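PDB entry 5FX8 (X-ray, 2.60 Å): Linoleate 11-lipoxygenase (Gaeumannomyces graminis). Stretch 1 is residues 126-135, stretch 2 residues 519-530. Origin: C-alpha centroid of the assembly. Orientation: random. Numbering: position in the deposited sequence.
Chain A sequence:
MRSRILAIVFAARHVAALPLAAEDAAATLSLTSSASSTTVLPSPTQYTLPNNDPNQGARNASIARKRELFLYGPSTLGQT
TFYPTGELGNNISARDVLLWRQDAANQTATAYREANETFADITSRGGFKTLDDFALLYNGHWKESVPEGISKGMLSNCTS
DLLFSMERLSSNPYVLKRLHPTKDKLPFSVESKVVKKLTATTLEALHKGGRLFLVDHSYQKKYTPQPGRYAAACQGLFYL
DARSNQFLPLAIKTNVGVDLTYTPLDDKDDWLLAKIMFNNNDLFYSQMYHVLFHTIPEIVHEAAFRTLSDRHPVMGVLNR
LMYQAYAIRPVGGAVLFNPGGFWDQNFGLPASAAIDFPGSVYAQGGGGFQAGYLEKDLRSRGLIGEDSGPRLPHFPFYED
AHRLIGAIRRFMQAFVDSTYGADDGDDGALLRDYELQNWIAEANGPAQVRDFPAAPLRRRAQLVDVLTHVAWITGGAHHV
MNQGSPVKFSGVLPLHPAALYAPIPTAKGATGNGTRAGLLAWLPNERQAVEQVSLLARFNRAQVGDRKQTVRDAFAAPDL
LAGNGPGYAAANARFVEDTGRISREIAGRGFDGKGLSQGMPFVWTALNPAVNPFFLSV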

ATOM      1  N   GLY A 126       8.495  12.746 -28.256  1.00 31.74           N
ATOM      2  CA  GLY A 126       8.505  11.827 -29.351  1.00 31.22           C
ATOM      3  C   GLY A 126       8.272  10.386 -29.003  1.00 32.74           C
ATOM      4  O   GLY A 126       8.339   9.542 -29.895  1.00 37.74           O
ATOM      5  N   GLY A 127       7.999  10.062 -27.761  1.00 33.66           N
ATOM      6  CA  GLY A 127       7.678   8.681 -27.481  1.00 36.53           C
ATOM      7  C   GLY A 127       8.918   7.844 -27.231  1.00 33.82           C
ATOM      8  O   GLY A 127       9.989   8.352 -26.907  1.00 33.19           O
ATOM      9  N   PHE A 128       8.752   6.532 -27.362  1.00 30.43           N
ATOM     10  CA  PHE A 128       9.817   5.582 -27.090  1.00 31.18           C
ATOM     11  C   PHE A 128      10.397   5.144 -28.421  1.00 34.17           C
ATOM     12  O   PHE A 128       9.719   4.479 -29.207  1.00 32.99           O
ATOM     13  CB  PHE A 128       9.322   4.356 -26.323  1.00 32.19           C
ATOM     14  CG  PHE A 128       8.743   4.655 -24.980  1.00 31.06           C
ATOM     15  CD1 PHE A 128       9.156   5.754 -24.265  1.00 27.81           C
ATOM     16  CD2 PHE A 128       7.776   3.823 -24.433  1.00 25.37           C
ATOM     17  CE1 PHE A 128       8.617   6.024 -23.043  1.00 27.08           C
ATOM     18  CE2 PHE A 128       7.240   4.091 -23.195  1.00 24.48           C
ATOM     19  CZ  PHE A 128       7.658   5.189 -22.505  1.00 24.79           C
ATOM     20  N   LYS A 129      11.654   5.496 -28.662  1.00 38.36           N
ATOM     21  CA  LYS A 129      12.392   4.942 -29.787  1.00 38.74           C
ATOM     22  C   LYS A 129      13.346   3.834 -29.379  1.00 34.74           C
ATOM     23  O   LYS A 129      13.724   3.029 -30.226  1.00 35.44           O
ATOM     24  CB  LYS A 129      13.186   6.039 -30.493  1.00 37.09           C
ATOM     25  CG  LYS A 129      12.442   7.341 -30.611  1.00 38.17           C
ATOM     26  CD  LYS A 129      13.227   8.475 -29.975  1.00 43.35           C
ATOM     27  CE  LYS A 129      12.592   9.807 -30.307  1.00 43.10           C
ATOM     28  NZ  LYS A 129      11.179   9.790 -29.869  1.00 40.89           N
ATOM     29  N   THR A 130      13.755   3.785 -28.117  1.00 34.74           N
ATOM     30  CA  THR A 130      14.683   2.770 -27.641  1.00 35.28           C
ATOM     31  C   THR A 130      14.318   2.443 -26.200  1.00 33.78           C
ATOM     32  O   THR A 130      13.520   3.141 -25.579  1.00 40.19           O
ATOM     33  CB  THR A 130      16.135   3.242 -27.769  1.00 36.24           C
ATOM     34  OG1 THR A 130      17.002   2.258 -27.204  1.00 48.21           O
ATOM     35  CG2 THR A 130      16.349   4.550 -27.038  1.00 36.18           C
ATOM     36  N   LEU A 131      14.895   1.365 -25.663  1.00 33.65           N
ATOM     37  CA  LEU A 131      14.564   0.981 -24.292  1.00 31.75           C
ATOM     38  C   LEU A 131      14.973   2.038 -23.270  1.00 32.15           C
ATOM     39  O   LEU A 131      14.413   2.067 -22.176  1.00 29.32           O
ATOM     40  CB  LEU A 131      15.212  -0.357 -23.930  1.00 29.90           C
ATOM     41  CG  LEU A 131      14.333  -1.604 -23.791  1.00 27.56           C
ATOM     42  CD1 LEU A 131      13.487  -1.814 -25.004  1.00 32.53           C
ATOM     43  CD2 LEU A 131      15.182  -2.811 -23.615  1.00 25.32           C
ATOM     44  N   ASP A 132      15.917   2.915 -23.596  1.00 33.89           N
ATOM     45  CA  ASP A 132      16.367   3.883 -22.604  1.00 33.74           C
ATOM     46  C   ASP A 132      15.347   4.989 -22.399  1.00 30.91           C
ATOM     47  O   ASP A 132      15.320   5.608 -21.334  1.00 30.40           O
ATOM     48  CB  ASP A 132      17.713   4.483 -23.013  1.00 37.09           C
ATOM     49  CG  ASP A 132      18.629   3.499 -23.634  1.00 44.58           C
ATOM     50  OD1 ASP A 132      19.214   2.739 -22.915  1.00 50.60           O
ATOM     51  OD2 ASP A 132      18.761   3.478 -24.847  1.00 45.87           O
ATOM     52  N   ASP A 133      14.503   5.258 -23.401  1.00 32.79           N
ATOM     53  CA  ASP A 133      13.476   6.284 -23.253  1.00 30.16           C
ATOM     54  C   ASP A 133      12.428   5.900 -22.225  1.00 28.08           C
ATOM     55  O   ASP A 133      11.651   6.758 -21.804  1.00 26.43           O
ATOM     56  CB  ASP A 133      12.793   6.574 -24.589  1.00 31.03           C
ATOM     57  CG  ASP A 133      13.771   6.984 -25.665  1.00 38.46           C
ATOM     58  OD1 ASP A 133      14.778   7.624 -25.305  1.00 39.73           O
ATOM     59  OD2 ASP A 133      13.550   6.647 -26.856  1.00 34.62           O
ATOM     60  N   PHE A 134      12.387   4.637 -21.812  1.00 26.09           N
ATOM     61  CA  PHE A 134      11.512   4.261 -20.719  1.00 24.31           C
ATOM     62  C   PHE A 134      11.844   5.005 -19.444  1.00 23.94           C
ATOM     63  O   PHE A 134      10.992   5.102 -18.567  1.00 23.76           O
ATOM     64  CB  PHE A 134      11.579   2.766 -20.474  1.00 23.31           C
ATOM     65  CG  PHE A 134      10.578   1.985 -21.243  1.00 21.93           C
ATOM     66  CD1 PHE A 134       9.301   1.793 -20.748  1.00 22.17           C
ATOM     67  CD2 PHE A 134      10.899   1.443 -22.462  1.00 23.71           C
ATOM     68  CE1 PHE A 134       8.363   1.071 -21.461  1.00 19.41           C
ATOM     69  CE2 PHE A 134       9.963   0.716 -23.179  1.00 24.13           C
ATOM     70  CZ  PHE A 134       8.698   0.530 -22.673  1.00 21.41           C
ATOM     71  N   ALA A 135      13.046   5.552 -19.323  1.00 24.69           N
ATOM     72  CA  ALA A 135      13.352   6.345 -18.145  1.00 23.80           C
ATOM     73  C   ALA A 135      12.550   7.635 -18.111  1.00 24.78           C
ATOM     74  O   ALA A 135      12.343   8.195 -17.037  1.00 30.66           O
ATOM     75  CB  ALA A 135      14.844   6.647 -18.083  1.00 27.13           C
ATOM     76  N   LEU A 519      13.324  -5.767 -27.303  1.00 29.40           N
ATOM     77  CA  LEU A 519      12.696  -4.936 -28.335  1.00 30.59           C
ATOM     78  C   LEU A 519      11.406  -4.303 -27.823  1.00 29.97           C
ATOM     79  O   LEU A 519      10.693  -4.891 -27.014  1.00 27.30           O
ATOM     80  CB  LEU A 519      12.418  -5.777 -29.585  1.00 29.37           C
ATOM     81  CG  LEU A 519      12.102  -5.138 -30.935  1.00 33.55           C
ATOM     82  CD1 LEU A 519      10.838  -4.296 -30.908  1.00 36.71           C
ATOM     83  CD2 LEU A 519      13.302  -4.320 -31.437  1.00 33.63           C
ATOM     84  N   LEU A 520      11.095  -3.105 -28.326  1.00 33.11           N
ATOM     85  CA  LEU A 520       9.915  -2.386 -27.875  1.00 25.43           C
ATOM     86  C   LEU A 520       8.631  -3.117 -28.185  1.00 24.18           C
ATOM     87  O   LEU A 520       7.598  -2.771 -27.618  1.00 33.54           O
ATOM     88  CB  LEU A 520       9.856  -1.007 -28.512  1.00 27.34           C
ATOM     89  CG  LEU A 520      10.934  -0.023 -28.096  1.00 29.13           C
ATOM     90  CD1 LEU A 520      10.877   1.185 -28.958  1.00 31.38           C
ATOM     91  CD2 LEU A 520      10.734   0.387 -26.680  1.00 28.93           C
ATOM     92  N   ALA A 521       8.656  -4.110 -29.067  1.00 24.20           N
ATOM     93  CA  ALA A 521       7.404  -4.685 -29.527  1.00 22.65           C
ATOM     94  C   ALA A 521       6.755  -5.543 -28.463  1.00 22.38           C
ATOM     95  O   ALA A 521       5.543  -5.750 -28.494  1.00 25.51           O
ATOM     96  CB  ALA A 521       7.626  -5.497 -30.791  1.00 23.96           C
ATOM     97  N   TRP A 522       7.528  -6.063 -27.528  1.00 21.76           N
ATOM     98  CA  TRP A 522       6.912  -6.853 -26.478  1.00 20.94           C
ATOM     99  C   TRP A 522       6.407  -5.975 -25.355  1.00 18.63           C
ATOM    100  O   TRP A 522       5.544  -6.392 -24.591  1.00 20.57           O
ATOM    101  CB  TRP A 522       7.906  -7.899 -25.973  1.00 18.25           C
ATOM    102  CG  TRP A 522       8.072  -9.096 -26.916  1.00 19.11           C
ATOM    103  CD1 TRP A 522       7.404 -10.285 -26.846  1.00 18.09           C
ATOM    104  CD2 TRP A 522       8.946  -9.203 -28.054  1.00 21.58           C
ATOM    105  NE1 TRP A 522       7.806 -11.123 -27.859  1.00 21.49           N
ATOM    106  CE2 TRP A 522       8.747 -10.480 -28.619  1.00 21.47           C
ATOM    107  CE3 TRP A 522       9.875  -8.344 -28.655  1.00 24.30           C
ATOM    108  CZ2 TRP A 522       9.442 -10.915 -29.754  1.00 18.56           C
ATOM    109  CZ3 TRP A 522      10.569  -8.787 -29.787  1.00 20.19           C
ATOM    110  CH2 TRP A 522      10.342 -10.049 -30.317  1.00 20.01           C
ATOM    111  N   LEU A 523       6.860  -4.798 -25.288  1.00 20.07           N
ATOM    112  CA  LEU A 523       6.638  -3.938 -24.147  1.00 20.56           C
ATOM    113  C   LEU A 523       5.455  -3.020 -24.394  1.00 19.60           C
ATOM    114  O   LEU A 523       5.052  -2.813 -25.529  1.00 28.64           O
ATOM    115  CB  LEU A 523       7.900  -3.118 -23.872  1.00 21.50           C
ATOM    116  CG  LEU A 523       9.094  -3.900 -23.342  1.00 19.77           C
ATOM    117  CD1 LEU A 523      10.250  -2.991 -23.150  1.00 21.61           C
ATOM    118  CD2 LEU A 523       8.701  -4.485 -22.009  1.00 18.10           C
ATOM    119  N   PRO A 524       4.864  -2.439 -23.359  1.00 18.68           N
ATOM    120  CA  PRO A 524       3.755  -1.515 -23.598  1.00 20.92           C
ATOM    121  C   PRO A 524       4.198  -0.276 -24.361  1.00 21.86           C
ATOM    122  O   PRO A 524       5.365   0.119 -24.342  1.00 24.46           O
ATOM    123  CB  PRO A 524       3.296  -1.156 -22.183  1.00 19.63           C
ATOM    124  CG  PRO A 524       4.476  -1.440 -21.325  1.00 16.08           C
ATOM    125  CD  PRO A 524       5.064  -2.660 -21.918  1.00 19.16           C
ATOM    126  N   ASN A 525       3.245   0.348 -25.035  1.00 22.22           N
ATOM    127  CA  ASN A 525       3.519   1.621 -25.675  1.00 21.43           C
ATOM    128  C   ASN A 525       3.446   2.737 -24.633  1.00 19.70           C
ATOM    129  O   ASN A 525       3.232   2.493 -23.452  1.00 20.68           O
ATOM    130  CB  ASN A 525       2.557   1.843 -26.829  1.00 19.24           C
ATOM    131  CG  ASN A 525       1.136   1.964 -26.375  1.00 22.75           C
ATOM    132  OD1 ASN A 525       0.839   2.611 -25.384  1.00 22.57           O
ATOM    133  ND2 ASN A 525       0.239   1.346 -27.110  1.00 26.53           N
ATOM    134  N   GLU A 526       3.593   3.979 -25.070  1.00 19.25           N
ATOM    135  CA  GLU A 526       3.681   5.084 -24.121  1.00 23.11           C
ATOM    136  C   GLU A 526       2.451   5.163 -23.224  1.00 19.89           C
ATOM    137  O   GLU A 526       2.567   5.319 -22.008  1.00 21.62           O
ATOM    138  CB  GLU A 526       3.878   6.395 -24.878  1.00 23.87           C
ATOM    139  CG  GLU A 526       5.168   6.469 -25.684  1.00 26.48           C
ATOM    140  CD  GLU A 526       5.158   5.648 -26.967  1.00 29.05           C
ATOM    141  OE1 GLU A 526       4.113   5.067 -27.335  1.00 31.98           O
ATOM    142  OE2 GLU A 526       6.219   5.581 -27.613  1.00 34.46           O
ATOM    143  N   ARG A 527       1.265   5.065 -23.813  1.00 21.88           N
ATOM    144  CA  ARG A 527       0.038   5.182 -23.040  1.00 22.80           C
ATOM    145  C   ARG A 527      -0.116   4.004 -22.086  1.00 21.81           C
ATOM    146  O   ARG A 527      -0.518   4.167 -20.926  1.00 19.75           O
ATOM    147  CB  ARG A 527      -1.144   5.270 -23.999  1.00 20.99           C
ATOM    148  CG  ARG A 527      -2.472   5.094 -23.345  1.00 26.42           C
ATOM    149  CD  ARG A 527      -3.207   6.378 -23.305  1.00 30.52           C
ATOM    150  NE  ARG A 527      -3.569   6.780 -24.652  1.00 38.40           N
ATOM    151  CZ  ARG A 527      -4.294   7.852 -24.942  1.00 40.05           C
ATOM    152  NH1 ARG A 527      -4.738   8.639 -23.972  1.00 37.91           N
ATOM    153  NH2 ARG A 527      -4.575   8.132 -26.204  1.00 39.19           N
ATOM    154  N   GLN A 528       0.211   2.810 -22.564  1.00 17.41           N
ATOM    155  CA  GLN A 528       0.061   1.625 -21.751  1.00 16.34           C
ATOM    156  C   GLN A 528       1.054   1.628 -20.602  1.00 18.94           C
ATOM    157  O   GLN A 528       0.721   1.200 -19.494  1.00 20.34           O
ATOM    158  CB  GLN A 528       0.226   0.392 -22.633  1.00 18.47           C
ATOM    159  CG  GLN A 528      -0.753   0.362 -23.767  1.00 18.67           C
ATOM    160  CD  GLN A 528      -0.455  -0.669 -24.819  1.00 20.05           C
ATOM    161  OE1 GLN A 528       0.694  -0.909 -25.179  1.00 26.14           O
ATOM    162  NE2 GLN A 528      -1.501  -1.285 -25.331  1.00 22.23           N
ATOM    163  N   ALA A 529       2.268   2.130 -20.854  1.00 19.05           N
ATOM    164  CA  ALA A 529       3.304   2.218 -19.837  1.00 17.42           C
ATOM    165  C   ALA A 529       2.934   3.222 -18.762  1.00 17.74           C
ATOM    166  O   ALA A 529       3.115   2.962 -17.565  1.00 15.87           O
ATOM    167  CB  ALA A 529       4.624   2.611 -20.482  1.00 16.78           C
ATOM    168  N   VAL A 530       2.427   4.382 -19.172  1.00 17.55           N
ATOM    169  CA  VAL A 530       1.931   5.345 -18.199  1.00 15.90           C
ATOM    170  C   VAL A 530       0.785   4.746 -17.409  1.00 15.28           C
ATOM    171  O   VAL A 530       0.605   5.047 -16.228  1.00 20.37           O
ATOM    172  CB  VAL A 530       1.522   6.652 -18.903  1.00 16.17           C
ATOM    173  CG1 VAL A 530       0.923   7.612 -17.945  1.00 16.66           C
ATOM    174  CG2 VAL A 530       2.727   7.279 -19.508  1.00 17.62           C
TER

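Contacts between segments distant in sequence often combine one well-directed polar bond with a larger apolar surface, and this pair in linoleate 11-lipoxygenase illustrates the principle. The first stretch begins as a loop and enters a 3-10 segment at L131, where the backbone bond from F134 N to L131 O (3.3 Å) is of the i to i+3 type. The second passes through a loop into a helix that starts at E526. N525 caps that helix: its OD1 accepts from Q528 N at 2.9 Å, while N525 N donates to Q528 OE1 at 2.8 Å, so the two residues bond reciprocally. In the first stretch a single carboxylate oxygen, D133 OD2, accepts from two successive backbone nitrogens, K129 N (2.9 Å) and T130 N (3.1 Å).

The backbones approach most closely at G127, whose CA lies 6.3 Å from the CA of E526. A side chain would not fit here: an ideal CB on G127 would sit 2.8 Å from E526 OE2, and the backbone angles by themselves call for glycine. The carboxylate instead reaches the next residue, F128 N donating to E526 OE2 at 2.7 Å with a nearly straight angle of 161°. The same side chain also serves the aromatic ring, since E526 CG stands 3.9 Å from the centroid of the F128 ring, almost on its normal, in a CH-pi contact. At the ring's edge, F128 CE2 meets A529 CB at 4.0 Å.

Beyond this polar anchor the contact is greasy. L520 CD2 packs against the edge of the F134 ring, 3.6 Å from F134 CE2, and lies 3.9 Å from L131 CD1. L523 CD1 touches the same two partners, at 3.7 Å from F134 CE2 and 3.9 Å from L131 CD1. Altogether, the two stretches bury 499 Å², counting both sides.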